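Local coordinates for protein dihydropteroate synthase (Anaplasma phagocytophilum, PDB 6UCZ) that probably catalyses the condensation of 6-hydroxymethyl-7,8-dihydropterin pyrophosphate with p-aminobenzoate to give 7,8-dihydropteroate in folate biosynthesis, at residues P233-S239 / V270-H276; A152-H158 / R201-G207; D71-E75 / E89-L93; E110-R116 / V129-Q135. All blocks are in the same frame, centred on the assembly; numbering follows the deposited sequence.

Contact 1. Residues P233-S239 / V270-H276. With PMM (pterin-6-yl-methyl-monophosphate), chain C.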
# COMPACT_ATOMS: atom_id res chain seq x y z
N PRO A 233 -9.68 2.35 -8.75
CA PRO A 233 -8.85 3.19 -7.89
C PRO A 233 -7.44 2.64 -7.79
O PRO A 233 -7.21 1.43 -7.86
CB PRO A 233 -9.57 3.14 -6.54
CG PRO A 233 -10.96 2.65 -6.85
CD PRO A 233 -10.82 1.76 -8.04
N VAL A 234 -6.49 3.56 -7.63
CA VAL A 234 -5.07 3.25 -7.61
C VAL A 234 -4.47 3.66 -6.27
O VAL A 234 -4.81 4.72 -5.73
CB VAL A 234 -4.35 3.94 -8.79
CG1 VAL A 234 -2.84 3.88 -8.62
CG2 VAL A 234 -4.78 3.29 -10.10
N CYS A 235 -3.60 2.81 -5.74
CA CYS A 235 -2.78 3.12 -4.58
C CYS A 235 -1.31 3.17 -5.00
O CYS A 235 -0.84 2.31 -5.75
CB CYS A 235 -2.96 2.07 -3.48
SG CYS A 235 -1.91 2.28 -2.02
N VAL A 236 -0.57 4.17 -4.52
CA VAL A 236 0.85 4.25 -4.80
C VAL A 236 1.62 4.34 -3.49
O VAL A 236 1.32 5.18 -2.64
CB VAL A 236 1.19 5.45 -5.71
CG1 VAL A 236 2.71 5.61 -5.82
CG2 VAL A 236 0.55 5.25 -7.07
N GLY A 237 2.64 3.49 -3.35
CA GLY A 237 3.52 3.51 -2.19
C GLY A 237 4.94 3.90 -2.54
O GLY A 237 5.81 3.05 -2.75
N HIS A 238 5.17 5.21 -2.64
CA HIS A 238 6.46 5.77 -3.02
C HIS A 238 7.30 6.20 -1.82
O HIS A 238 8.48 6.51 -1.99
CB HIS A 238 6.26 6.98 -3.95
CG HIS A 238 5.45 8.08 -3.32
ND1 HIS A 238 4.18 7.89 -2.83
CD2 HIS A 238 5.75 9.38 -3.09
CE1 HIS A 238 3.72 9.03 -2.33
NE2 HIS A 238 4.66 9.95 -2.48
N SER A 239 6.71 6.23 -0.63
CA SER A 239 7.28 6.95 0.50
C SER A 239 8.62 6.37 0.93
O SER A 239 8.71 5.20 1.30
CB SER A 239 6.29 6.94 1.66
OG SER A 239 6.79 7.70 2.73
N VAL A 270 -4.53 10.04 -8.13
CA VAL A 270 -4.24 8.77 -7.48
C VAL A 270 -5.08 8.67 -6.21
O VAL A 270 -5.16 9.63 -5.44
CB VAL A 270 -2.74 8.63 -7.18
CG1 VAL A 270 -2.49 7.39 -6.31
CG2 VAL A 270 -1.96 8.53 -8.50
N ASP A 271 -5.73 7.53 -6.01
CA ASP A 271 -6.78 7.47 -5.00
C ASP A 271 -6.23 7.27 -3.60
O ASP A 271 -6.84 7.74 -2.63
CB ASP A 271 -7.78 6.37 -5.35
CG ASP A 271 -8.32 6.51 -6.77
OD1 ASP A 271 -7.53 6.28 -7.72
OD2 ASP A 271 -9.51 6.85 -6.94
N PHE A 272 -5.09 6.61 -3.47
CA PHE A 272 -4.49 6.35 -2.16
C PHE A 272 -2.99 6.57 -2.24
O PHE A 272 -2.34 6.07 -3.16
CB PHE A 272 -4.76 4.91 -1.69
CG PHE A 272 -6.22 4.57 -1.54
CD1 PHE A 272 -6.96 4.09 -2.60
CD2 PHE A 272 -6.85 4.72 -0.32
CE1 PHE A 272 -8.30 3.78 -2.45
CE2 PHE A 272 -8.18 4.41 -0.15
CZ PHE A 272 -8.91 3.94 -1.22
N LEU A 273 -2.44 7.27 -1.24
CA LEU A 273 -0.99 7.41 -1.10
C LEU A 273 -0.57 6.77 0.21
O LEU A 273 -1.05 7.16 1.27
CB LEU A 273 -0.56 8.87 -1.14
CG LEU A 273 -0.83 9.64 -2.43
CD1 LEU A 273 -0.32 11.08 -2.30
CD2 LEU A 273 -0.15 8.91 -3.60
N ARG A 274 0.34 5.79 0.14
CA ARG A 274 0.81 5.07 1.31
C ARG A 274 2.13 5.70 1.74
O ARG A 274 3.14 5.59 1.03
CB ARG A 274 0.96 3.58 0.97
CG ARG A 274 1.31 2.68 2.13
CD ARG A 274 1.48 1.20 1.69
NE ARG A 274 1.87 0.39 2.84
CZ ARG A 274 3.12 0.25 3.27
NH1 ARG A 274 4.13 0.83 2.63
NH2 ARG A 274 3.37 -0.49 4.35
N VAL A 275 2.12 6.39 2.89
CA VAL A 275 3.18 7.32 3.23
C VAL A 275 3.54 7.18 4.70
O VAL A 275 2.73 6.76 5.53
CB VAL A 275 2.76 8.79 2.94
CG1 VAL A 275 2.57 9.00 1.45
CG2 VAL A 275 1.48 9.16 3.74
N HIS A 276 4.79 7.56 5.02
CA HIS A 276 5.22 7.63 6.41
C HIS A 276 4.81 8.95 7.06
O HIS A 276 4.29 8.97 8.18
CB HIS A 276 6.74 7.44 6.50
CG HIS A 276 7.21 6.11 5.96
ND1 HIS A 276 7.47 5.90 4.62
CD2 HIS A 276 7.44 4.93 6.58
CE1 HIS A 276 7.85 4.65 4.44
NE2 HIS A 276 7.83 4.04 5.61
N5 PMM C . 5.35 -1.05 0.09
C6 PMM C . 5.73 -1.69 1.19
C7 PMM C . 4.83 -2.43 1.94
N8 PMM C . 3.54 -2.56 1.63
N1 PMM C . 1.82 -2.03 0.22
C2 PMM C . 1.38 -1.42 -0.88
N2 PMM C . 0.10 -1.54 -1.23
N3 PMM C . 2.19 -0.67 -1.69
C4 PMM C . 3.53 -0.47 -1.50
O4 PMM C . 4.20 0.20 -2.29
C4A PMM C . 4.07 -1.13 -0.29
C8A PMM C . 3.16 -1.91 0.52
C9 PMM C . 7.20 -1.62 1.53
O10 PMM C . 7.52 -0.29 1.98
PA PMM C . 7.87 0.04 3.52
O1P PMM C . 8.36 1.50 3.50
O2P PMM C . 9.07 -0.82 3.92
O3P PMM C . 6.67 -0.18 4.38
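Ser239 and His276 meet through a hydrogen bond, OG of Ser239 to ND1 of His276 at 2.7 Å, with the hydroxyl near the imidazole plane. Further round the ring edge, CE1 and NE2 of His276 are each 3.3 Å from PMM O1P, which lies in the ring plane. Beside it Arg274 runs extended from CG to NE, and the turn at its end (chi4 -85°) lays the guanidinium flat over the pterin: PMM N8 sits 3.3 Å above the guanidinium plane. From there Arg274 NH1 donates to PMM O3P at 3.2 Å (153°), and NH2 adds a weak bond to the same oxygen. Asp71 and Asp114 hold NE and NH2 by salt bridges, fixing the rotation of the group. Behind this shell the backbones are laced in parallel register: Val236 N reaches Phe272 O at 2.9 Å, and Arg274 N returns to Val236 O at 3.0 Å. At the far end Asp271 OD1, also paired with Lys228, receives Val234 N from above its carboxylate plane at 2.9 Å. Strand 235-236, helix 255-267 and strand 272-275 form a beta-alpha-beta unit of the TIM barrel, with the ligand bound at the C-terminal ends of the strands.

Contact 2. Residues A152-H158 / R201-G207; sequences AKIIIMH and RIILDPG. With PMM (pterin-6-yl-methyl-monophosphate), chain C.
Asp205, whose CB packs 3.8 Å from Ile155 CG2, offers OD2 to two N-H groups of the pterin. PMM N3 donates to Asp205 OD2 at 2.7 Å, and the amino group N2 does so at 2.8 Å. Gly207 N binds Asp205 OD1 at 2.8 Å from its anti side, 27° out of the carboxylate plane. That Asx turn fixes the rotation of the carboxylate while its CG, anti to the backbone N (chi1 -177°), points OD2 at the ligand. Met157 CG is 3.4 Å from Gly207 CA, and its SD lies over the pterin face opposite the Arg274 guanidinium, 3.5 Å from PMM N3. The side chains of Ile155 and Ile203 meet at a slant, CG1 to CB 3.9 Å, on the face that also carries Met157 and Asp205. Those of Ile156 and Leu204 lie alongside each other on the other face, CD1 to CD2 3.7 Å. Backbone bonds of parallel pairing run from Ile154 N to Arg201 O through to His158 N to Asp205 O. Strand 153-157 continues the sheet to strand 131-134, strand 202-205 bonds through Leu204 to Pro233 and Cys235, and helix 174-194 packs on Ile156, His158, Ile202 and Leu204.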
# COMPACT_ATOMS: atom_id res chain seq x y z
N ALA A 152 -14.80 -6.67 2.16
CA ALA A 152 -13.75 -5.70 2.37
C ALA A 152 -13.26 -5.10 1.05
O ALA A 152 -13.37 -5.70 -0.02
CB ALA A 152 -12.56 -6.34 3.07
N LYS A 153 -12.71 -3.90 1.15
CA LYS A 153 -11.94 -3.35 0.04
C LYS A 153 -10.57 -4.01 0.06
O LYS A 153 -10.04 -4.35 1.12
CB LYS A 153 -11.82 -1.84 0.17
CG LYS A 153 -13.16 -1.13 0.26
CD LYS A 153 -12.99 0.36 0.55
CE LYS A 153 -13.39 0.69 1.99
NZ LYS A 153 -13.74 2.13 2.18
N ILE A 154 -9.99 -4.19 -1.12
CA ILE A 154 -8.71 -4.89 -1.21
C ILE A 154 -7.77 -4.18 -2.17
O ILE A 154 -8.14 -3.87 -3.31
CB ILE A 154 -8.90 -6.37 -1.59
CG1 ILE A 154 -7.55 -7.04 -1.82
CG2 ILE A 154 -9.82 -6.52 -2.80
CD1 ILE A 154 -7.60 -8.55 -1.63
N ILE A 155 -6.54 -3.93 -1.72
CA ILE A 155 -5.45 -3.49 -2.57
C ILE A 155 -4.64 -4.71 -2.98
O ILE A 155 -4.26 -5.51 -2.13
CB ILE A 155 -4.55 -2.48 -1.85
CG1 ILE A 155 -5.38 -1.33 -1.27
CG2 ILE A 155 -3.47 -1.93 -2.82
CD1 ILE A 155 -4.63 -0.54 -0.21
N ILE A 156 -4.39 -4.85 -4.28
CA ILE A 156 -3.46 -5.86 -4.80
C ILE A 156 -2.26 -5.13 -5.39
O ILE A 156 -2.43 -4.21 -6.21
CB ILE A 156 -4.13 -6.80 -5.82
CG1 ILE A 156 -4.89 -6.00 -6.89
CG2 ILE A 156 -5.07 -7.78 -5.11
CD1 ILE A 156 -5.46 -6.89 -8.01
N MET A 157 -1.06 -5.53 -4.97
CA MET A 157 0.18 -4.84 -5.33
C MET A 157 1.04 -5.71 -6.24
O MET A 157 1.24 -6.89 -5.96
CB MET A 157 0.98 -4.51 -4.07
CG MET A 157 2.15 -3.57 -4.34
SD MET A 157 3.38 -3.65 -3.03
CE MET A 157 4.15 -5.24 -3.40
N HIS A 158 1.58 -5.11 -7.31
CA HIS A 158 2.45 -5.86 -8.22
C HIS A 158 3.83 -6.10 -7.60
O HIS A 158 4.41 -5.21 -6.98
CB HIS A 158 2.63 -5.11 -9.54
CG HIS A 158 3.51 -5.85 -10.51
ND1 HIS A 158 4.88 -5.79 -10.47
CD2 HIS A 158 3.20 -6.71 -11.51
CE1 HIS A 158 5.39 -6.56 -11.41
NE2 HIS A 158 4.39 -7.13 -12.07
N ARG A 201 -14.75 -2.68 -5.12
CA ARG A 201 -13.92 -2.77 -3.93
C ARG A 201 -12.46 -3.10 -4.21
O ARG A 201 -11.69 -3.27 -3.25
CB ARG A 201 -14.52 -3.78 -2.95
CG ARG A 201 -15.80 -3.28 -2.31
CD ARG A 201 -16.52 -4.35 -1.57
NE ARG A 201 -17.77 -3.85 -0.99
CZ ARG A 201 -18.81 -4.62 -0.70
NH1 ARG A 201 -18.77 -5.92 -0.94
NH2 ARG A 201 -19.91 -4.08 -0.16
N ILE A 202 -12.04 -3.19 -5.47
CA ILE A 202 -10.68 -3.60 -5.83
C ILE A 202 -9.84 -2.36 -6.13
O ILE A 202 -10.25 -1.51 -6.93
CB ILE A 202 -10.69 -4.55 -7.03
CG1 ILE A 202 -11.46 -5.83 -6.70
CG2 ILE A 202 -9.25 -4.87 -7.44
CD1 ILE A 202 -11.75 -6.71 -7.91
N ILE A 203 -8.65 -2.29 -5.54
CA ILE A 203 -7.71 -1.18 -5.71
C ILE A 203 -6.39 -1.72 -6.23
O ILE A 203 -5.90 -2.75 -5.76
CB ILE A 203 -7.51 -0.44 -4.37
CG1 ILE A 203 -8.85 0.04 -3.80
CG2 ILE A 203 -6.55 0.71 -4.52
CD1 ILE A 203 -8.85 0.24 -2.28
N LEU A 204 -5.79 -1.02 -7.20
CA LEU A 204 -4.59 -1.50 -7.89
C LEU A 204 -3.36 -0.68 -7.48
O LEU A 204 -3.42 0.55 -7.44
CB LEU A 204 -4.75 -1.42 -9.41
CG LEU A 204 -5.97 -2.14 -10.00
CD1 LEU A 204 -6.00 -2.03 -11.52
CD2 LEU A 204 -6.00 -3.60 -9.55
N ASP A 205 -2.25 -1.37 -7.23
CA ASP A 205 -1.00 -0.74 -6.80
C ASP A 205 0.14 -1.32 -7.62
O ASP A 205 0.31 -2.56 -7.64
CB ASP A 205 -0.81 -0.95 -5.29
CG ASP A 205 0.42 -0.26 -4.73
OD1 ASP A 205 1.46 -0.11 -5.43
OD2 ASP A 205 0.36 0.12 -3.53
N PRO A 206 0.95 -0.50 -8.30
CA PRO A 206 2.04 -1.04 -9.14
C PRO A 206 3.24 -1.55 -8.37
O PRO A 206 4.17 -2.08 -9.00
CB PRO A 206 2.43 0.16 -10.01
CG PRO A 206 2.13 1.34 -9.12
CD PRO A 206 0.86 0.98 -8.40
N GLY A 207 3.29 -1.38 -7.05
CA GLY A 207 4.42 -1.88 -6.29
C GLY A 207 5.75 -1.25 -6.66
O GLY A 207 6.70 -1.94 -7.07
N5 PMM C . 5.35 -1.05 0.09
C6 PMM C . 5.73 -1.69 1.19
C7 PMM C . 4.83 -2.43 1.94
N8 PMM C . 3.54 -2.56 1.63
N1 PMM C . 1.82 -2.03 0.22
C2 PMM C . 1.38 -1.42 -0.88
N2 PMM C . 0.10 -1.54 -1.23
N3 PMM C . 2.19 -0.67 -1.69
C4 PMM C . 3.53 -0.47 -1.50
O4 PMM C . 4.20 0.20 -2.29
C4A PMM C . 4.07 -1.13 -0.29
C8A PMM C . 3.16 -1.91 0.52
C9 PMM C . 7.20 -1.62 1.53
O10 PMM C . 7.52 -0.29 1.98
PA PMM C . 7.87 0.04 3.52
O1P PMM C . 8.36 1.50 3.50
O2P PMM C . 9.07 -0.82 3.92
O3P PMM C . 6.67 -0.18 4.38

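Contact 3. Residues D71-E75 / E89-L93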
# COMPACT_ATOMS: atom_id res chain seq x y z
N ASP A 71 -2.47 1.94 7.85
CA ASP A 71 -2.05 0.67 7.27
C ASP A 71 -1.12 -0.03 8.25
O ASP A 71 0.02 0.40 8.44
CB ASP A 71 -1.38 0.90 5.92
CG ASP A 71 -1.01 -0.39 5.21
OD1 ASP A 71 -1.90 -1.26 5.08
OD2 ASP A 71 0.15 -0.52 4.75
N VAL A 72 -1.60 -1.12 8.86
CA VAL A 72 -0.86 -1.82 9.90
C VAL A 72 -0.18 -3.04 9.29
O VAL A 72 -0.84 -3.92 8.71
CB VAL A 72 -1.79 -2.24 11.05
CG1 VAL A 72 -0.96 -2.79 12.22
CG2 VAL A 72 -2.70 -1.08 11.48
N GLY A 73 1.13 -3.13 9.47
CA GLY A 73 1.88 -4.25 8.93
C GLY A 73 2.90 -4.81 9.90
O GLY A 73 3.49 -4.06 10.68
N ALA A 74 3.09 -6.12 9.86
CA ALA A 74 3.98 -6.79 10.79
C ALA A 74 5.09 -7.58 10.12
O ALA A 74 5.91 -8.17 10.83
CB ALA A 74 3.19 -7.74 11.70
N GLU A 75 5.14 -7.61 8.79
CA GLU A 75 6.19 -8.35 8.09
C GLU A 75 7.01 -7.35 7.28
O GLU A 75 6.54 -6.83 6.27
CB GLU A 75 5.62 -9.44 7.18
CG GLU A 75 6.68 -10.43 6.68
CD GLU A 75 6.11 -11.63 5.93
OE1 GLU A 75 4.92 -11.59 5.55
OE2 GLU A 75 6.87 -12.60 5.71
N GLU A 89 3.48 -13.49 12.49
CA GLU A 89 2.91 -12.23 12.04
C GLU A 89 1.69 -11.86 12.87
O GLU A 89 1.56 -10.73 13.34
CB GLU A 89 2.52 -12.34 10.56
CG GLU A 89 1.86 -11.09 10.00
CD GLU A 89 1.24 -11.33 8.64
OE1 GLU A 89 0.71 -12.44 8.43
OE2 GLU A 89 1.29 -10.42 7.78
N TRP A 90 0.79 -12.83 13.09
CA TRP A 90 -0.45 -12.54 13.80
C TRP A 90 -0.21 -12.24 15.27
O TRP A 90 -0.89 -11.39 15.84
CB TRP A 90 -1.45 -13.70 13.66
CG TRP A 90 -2.75 -13.34 14.32
CD1 TRP A 90 -3.32 -13.96 15.40
CD2 TRP A 90 -3.59 -12.22 14.01
NE1 TRP A 90 -4.49 -13.31 15.75
CE2 TRP A 90 -4.67 -12.24 14.92
CE3 TRP A 90 -3.54 -11.21 13.04
CZ2 TRP A 90 -5.69 -11.29 14.88
CZ3 TRP A 90 -4.56 -10.27 13.00
CH2 TRP A 90 -5.62 -10.32 13.92
N SER A 91 0.75 -12.92 15.91
CA SER A 91 1.02 -12.63 17.31
C SER A 91 1.52 -11.20 17.52
O SER A 91 1.30 -10.62 18.59
CB SER A 91 2.01 -13.65 17.89
OG SER A 91 3.32 -13.43 17.44
N ARG A 92 2.17 -10.60 16.51
CA ARG A 92 2.56 -9.20 16.65
C ARG A 92 1.36 -8.28 16.50
O ARG A 92 1.31 -7.22 17.14
CB ARG A 92 3.62 -8.80 15.62
CG ARG A 92 4.97 -9.49 15.73
CD ARG A 92 5.80 -9.15 14.49
NE ARG A 92 7.15 -9.69 14.54
CZ ARG A 92 8.12 -9.39 13.68
NH1 ARG A 92 9.32 -9.93 13.81
NH2 ARG A 92 7.89 -8.54 12.68
N LEU A 93 0.38 -8.67 15.69
CA LEU A 93 -0.73 -7.79 15.37
C LEU A 93 -1.85 -7.85 16.39
O LEU A 93 -2.51 -6.82 16.63
CB LEU A 93 -1.28 -8.15 13.98
CG LEU A 93 -0.34 -7.95 12.78
CD1 LEU A 93 -0.81 -8.73 11.55
CD2 LEU A 93 -0.17 -6.48 12.47
O HOH W 1 1.38 -7.75 8.50
O HOH W 2 2.57 -10.59 5.36
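The guanidinium of Arg92 meets the carbonyl of Ala74 edge-on, with the oxygen near the guanidinium plane. NH2 of Arg92 is 2.7 Å from Ala74 O, but the angle at the hydrogen is 123°, and the bond is weak. The arginine gets there with its chain extended from CG to NE, its CD passing alongside Ala74 CB. The carboxylates of Glu89 and Glu75 meet mainly through water. Water 1 accepts from Ala74 N at 2.7 Å and lies 2.8 Å from Glu89 OE2, to which it probably donates. A second water donates both ways, to Glu75 OE1 at 2.6 Å and to Glu89 OE2 at 2.7 Å. Between these polar flanks the methyl group of Ala74 carries the apolar part: its CB lies 3.7 Å from Leu93 CD2. That same leucine methyl meets Val72 CG1 at 3.8 Å, the two side chains passing one another head to tail. The contact thereby joins the C-terminal end of strand 69-73 and its following turn to helix 86-93, with Leu93 also resting on Ile113 of the next strand. Glu89 is held further by Thr120 and Asn117 at OE1 and by Thr115 at OE2, while Glu75 has a weak, long ion pair with Arg116. Two carboxylates standing 4.4 Å apart, Glu75 OE1 to Glu89 OE2, would be expected to repel; the shared water donating a proton to each probably offsets that cost, as do the hydroxyl and amide partners of Glu89.

Contact 4. Residues E110-R116 / V129-Q135. With PMM (pterin-6-yl-methyl-monophosphate), chain C.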
# COMPACT_ATOMS: atom_id res chain seq x y z
N GLU A 110 -10.09 4.89 8.75
CA GLU A 110 -10.15 3.47 8.44
C GLU A 110 -8.85 2.76 8.79
O GLU A 110 -7.82 3.39 9.04
CB GLU A 110 -10.49 3.26 6.96
CG GLU A 110 -11.85 3.82 6.58
CD GLU A 110 -12.12 3.73 5.10
OE1 GLU A 110 -11.44 4.45 4.32
OE2 GLU A 110 -12.99 2.91 4.71
N VAL A 111 -8.90 1.43 8.80
CA VAL A 111 -7.74 0.60 9.11
C VAL A 111 -7.54 -0.40 7.98
O VAL A 111 -8.50 -1.02 7.51
CB VAL A 111 -7.90 -0.12 10.47
CG1 VAL A 111 -6.65 -0.97 10.79
CG2 VAL A 111 -8.20 0.88 11.58
N SER A 112 -6.29 -0.57 7.57
CA SER A 112 -5.88 -1.50 6.52
C SER A 112 -4.92 -2.52 7.12
O SER A 112 -4.10 -2.19 7.97
CB SER A 112 -5.18 -0.73 5.37
OG SER A 112 -4.73 -1.61 4.37
N ILE A 113 -5.03 -3.78 6.69
CA ILE A 113 -4.10 -4.81 7.13
C ILE A 113 -3.14 -5.11 5.99
O ILE A 113 -3.55 -5.56 4.91
CB ILE A 113 -4.82 -6.09 7.63
CG1 ILE A 113 -3.81 -7.18 8.01
CG2 ILE A 113 -5.82 -6.64 6.61
CD1 ILE A 113 -2.87 -6.77 9.12
N ASP A 114 -1.86 -4.82 6.20
CA ASP A 114 -0.83 -5.02 5.18
C ASP A 114 -0.28 -6.43 5.41
O ASP A 114 0.51 -6.65 6.33
CB ASP A 114 0.26 -3.96 5.27
CG ASP A 114 1.30 -4.08 4.18
OD1 ASP A 114 1.37 -5.10 3.46
OD2 ASP A 114 2.07 -3.11 4.02
N THR A 115 -0.73 -7.38 4.60
CA THR A 115 -0.31 -8.76 4.76
C THR A 115 -0.37 -9.45 3.41
O THR A 115 -1.15 -9.07 2.53
CB THR A 115 -1.19 -9.51 5.78
OG1 THR A 115 -0.73 -10.85 5.92
CG2 THR A 115 -2.64 -9.53 5.32
N ARG A 116 0.45 -10.48 3.26
CA ARG A 116 0.33 -11.39 2.14
C ARG A 116 -0.42 -12.68 2.50
O ARG A 116 -0.66 -13.50 1.61
CB ARG A 116 1.72 -11.74 1.59
CG ARG A 116 2.48 -12.75 2.42
CD ARG A 116 3.87 -12.93 1.88
NE ARG A 116 4.67 -11.75 2.19
CZ ARG A 116 6.00 -11.70 2.15
NH1 ARG A 116 6.70 -12.79 1.83
NH2 ARG A 116 6.63 -10.57 2.44
N VAL A 129 -11.16 -4.46 10.56
CA VAL A 129 -10.44 -3.60 9.61
C VAL A 129 -11.28 -3.40 8.36
O VAL A 129 -12.22 -4.15 8.06
CB VAL A 129 -9.03 -4.12 9.25
CG1 VAL A 129 -8.18 -4.29 10.50
CG2 VAL A 129 -9.08 -5.40 8.42
N ASP A 130 -10.95 -2.33 7.63
CA ASP A 130 -11.70 -1.88 6.47
C ASP A 130 -11.09 -2.28 5.15
O ASP A 130 -11.81 -2.37 4.15
CB ASP A 130 -11.83 -0.35 6.52
CG ASP A 130 -12.49 0.13 7.80
OD1 ASP A 130 -13.72 0.07 7.87
OD2 ASP A 130 -11.76 0.52 8.74
N TYR A 131 -9.78 -2.50 5.11
CA TYR A 131 -9.08 -2.86 3.88
C TYR A 131 -8.18 -4.05 4.12
O TYR A 131 -7.56 -4.15 5.18
CB TYR A 131 -8.17 -1.72 3.34
CG TYR A 131 -8.81 -0.39 3.04
CD1 TYR A 131 -9.12 0.51 4.06
CD2 TYR A 131 -9.04 0.01 1.74
CE1 TYR A 131 -9.69 1.75 3.78
CE2 TYR A 131 -9.59 1.23 1.44
CZ TYR A 131 -9.91 2.10 2.46
OH TYR A 131 -10.47 3.31 2.14
N ILE A 132 -8.08 -4.92 3.12
CA ILE A 132 -6.92 -5.79 2.97
C ILE A 132 -5.94 -5.10 2.04
O ILE A 132 -6.26 -4.80 0.88
CB ILE A 132 -7.29 -7.17 2.40
CG1 ILE A 132 -8.42 -7.84 3.19
CG2 ILE A 132 -6.04 -8.06 2.38
CD1 ILE A 132 -8.90 -9.11 2.52
N ASN A 133 -4.75 -4.81 2.54
CA ASN A 133 -3.67 -4.33 1.67
C ASN A 133 -2.86 -5.57 1.31
O ASN A 133 -1.88 -5.91 1.96
CB ASN A 133 -2.85 -3.25 2.36
CG ASN A 133 -1.64 -2.84 1.56
OD1 ASN A 133 -1.55 -3.13 0.36
ND2 ASN A 133 -0.69 -2.20 2.22
N ASP A 134 -3.30 -6.27 0.26
CA ASP A 134 -2.70 -7.56 -0.11
C ASP A 134 -1.43 -7.28 -0.88
O ASP A 134 -1.40 -7.30 -2.11
CB ASP A 134 -3.66 -8.41 -0.93
CG ASP A 134 -3.04 -9.74 -1.36
OD1 ASP A 134 -1.98 -10.13 -0.82
OD2 ASP A 134 -3.62 -10.40 -2.25
N GLN A 135 -0.34 -7.11 -0.12
CA GLN A 135 0.96 -6.85 -0.73
C GLN A 135 1.45 -8.04 -1.55
O GLN A 135 2.32 -7.87 -2.41
CB GLN A 135 1.95 -6.53 0.38
CG GLN A 135 3.32 -6.11 -0.06
CD GLN A 135 4.31 -6.13 1.08
OE1 GLN A 135 5.51 -6.29 0.85
NE2 GLN A 135 3.82 -5.97 2.31
N5 PMM C . 5.35 -1.05 0.09
C6 PMM C . 5.73 -1.69 1.19
C7 PMM C . 4.83 -2.43 1.94
N8 PMM C . 3.54 -2.56 1.63
N1 PMM C . 1.82 -2.03 0.22
C2 PMM C . 1.38 -1.42 -0.88
N2 PMM C . 0.10 -1.54 -1.23
N3 PMM C . 2.19 -0.67 -1.69
C4 PMM C . 3.53 -0.47 -1.50
O4 PMM C . 4.20 0.20 -2.29
C4A PMM C . 4.07 -1.13 -0.29
C8A PMM C . 3.16 -1.91 0.52
C9 PMM C . 7.20 -1.62 1.53
O10 PMM C . 7.52 -0.29 1.98
PA PMM C . 7.87 0.04 3.52
O1P PMM C . 8.36 1.50 3.50
O2P PMM C . 9.07 -0.82 3.92
O3P PMM C . 6.67 -0.18 4.38
O HOH W 3 -1.30 -12.77 -0.94
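Glu110 and Tyr131 cross obliquely, the carboxylate and ring planes 69° apart. Tyr131 OH donates to Glu110 OE1 at 2.6 Å, coming from above the carboxylate plane, while Glu110 CB lies at the ring edge, in its plane. Lys153 takes the other oxygen, OE2, in a salt bridge. Asp130 stands across Glu110 at about a right angle and turns OD2 to the backbone, receiving Val111 N on its anti lone pair at 3.0 Å; His105 is a second donor to that oxygen. Val111 O in turn accepts from both Asp130 N and Tyr131 N, each in the carbonyl plane. From here the strands run parallel, strand 110-115, helix 118-127 and strand 131-134 making one beta-alpha-beta unit of the TIM barrel. On the pocket-facing side Asp114 and Asn133 run next to each other in the same direction, with carboxylate and amide planes 38° apart; no hydrogen bond joins them. Asn133, its CG anti to the backbone N, reads the pterin with both ends of its amide: OD1 accepts from PMM N2 at 2.8 Å and ND2 donates to PMM N1 at 3.2 Å. Asp71 also binds that ND2. Gln135 turns its amide 67° from the Asp114 carboxylate plane and gives NE2 to Asp114 OD1 at 2.8 Å, on the syn side. This steadies the carboxylate, whose OD2 approaches PMM N8 to 2.9 Å. On the outer side water 3 donates to Arg116 O and to Asp134 OD1, 2.7 Å from the latter.

Overall arrangement
From the N terminus, contact 3 comes first, folding helix 86-93 back on the end of strand 69-73 across 13 intervening residues. Contact 4 then closes a loop around helix 118-127, contact 2 a longer one holding helix 174-194, and contact 1 the last, around helix 255-267. The four loops follow in series, and none nests in or crosses another. Side by side in the sheet, strand 69-73 of contact 3 adjoins strand 110-115 of contact 4, whose strand 131-134 adjoins 153-157 of contact 2. Contacts 2 and 1 meet where strands 202-205 and 235-236 close the barrel, and strand 31-37 stands between strand 272-275 of contact 1 and strand 69-73 of contact 3. Contacts 1, 2 and 4 share the ligand.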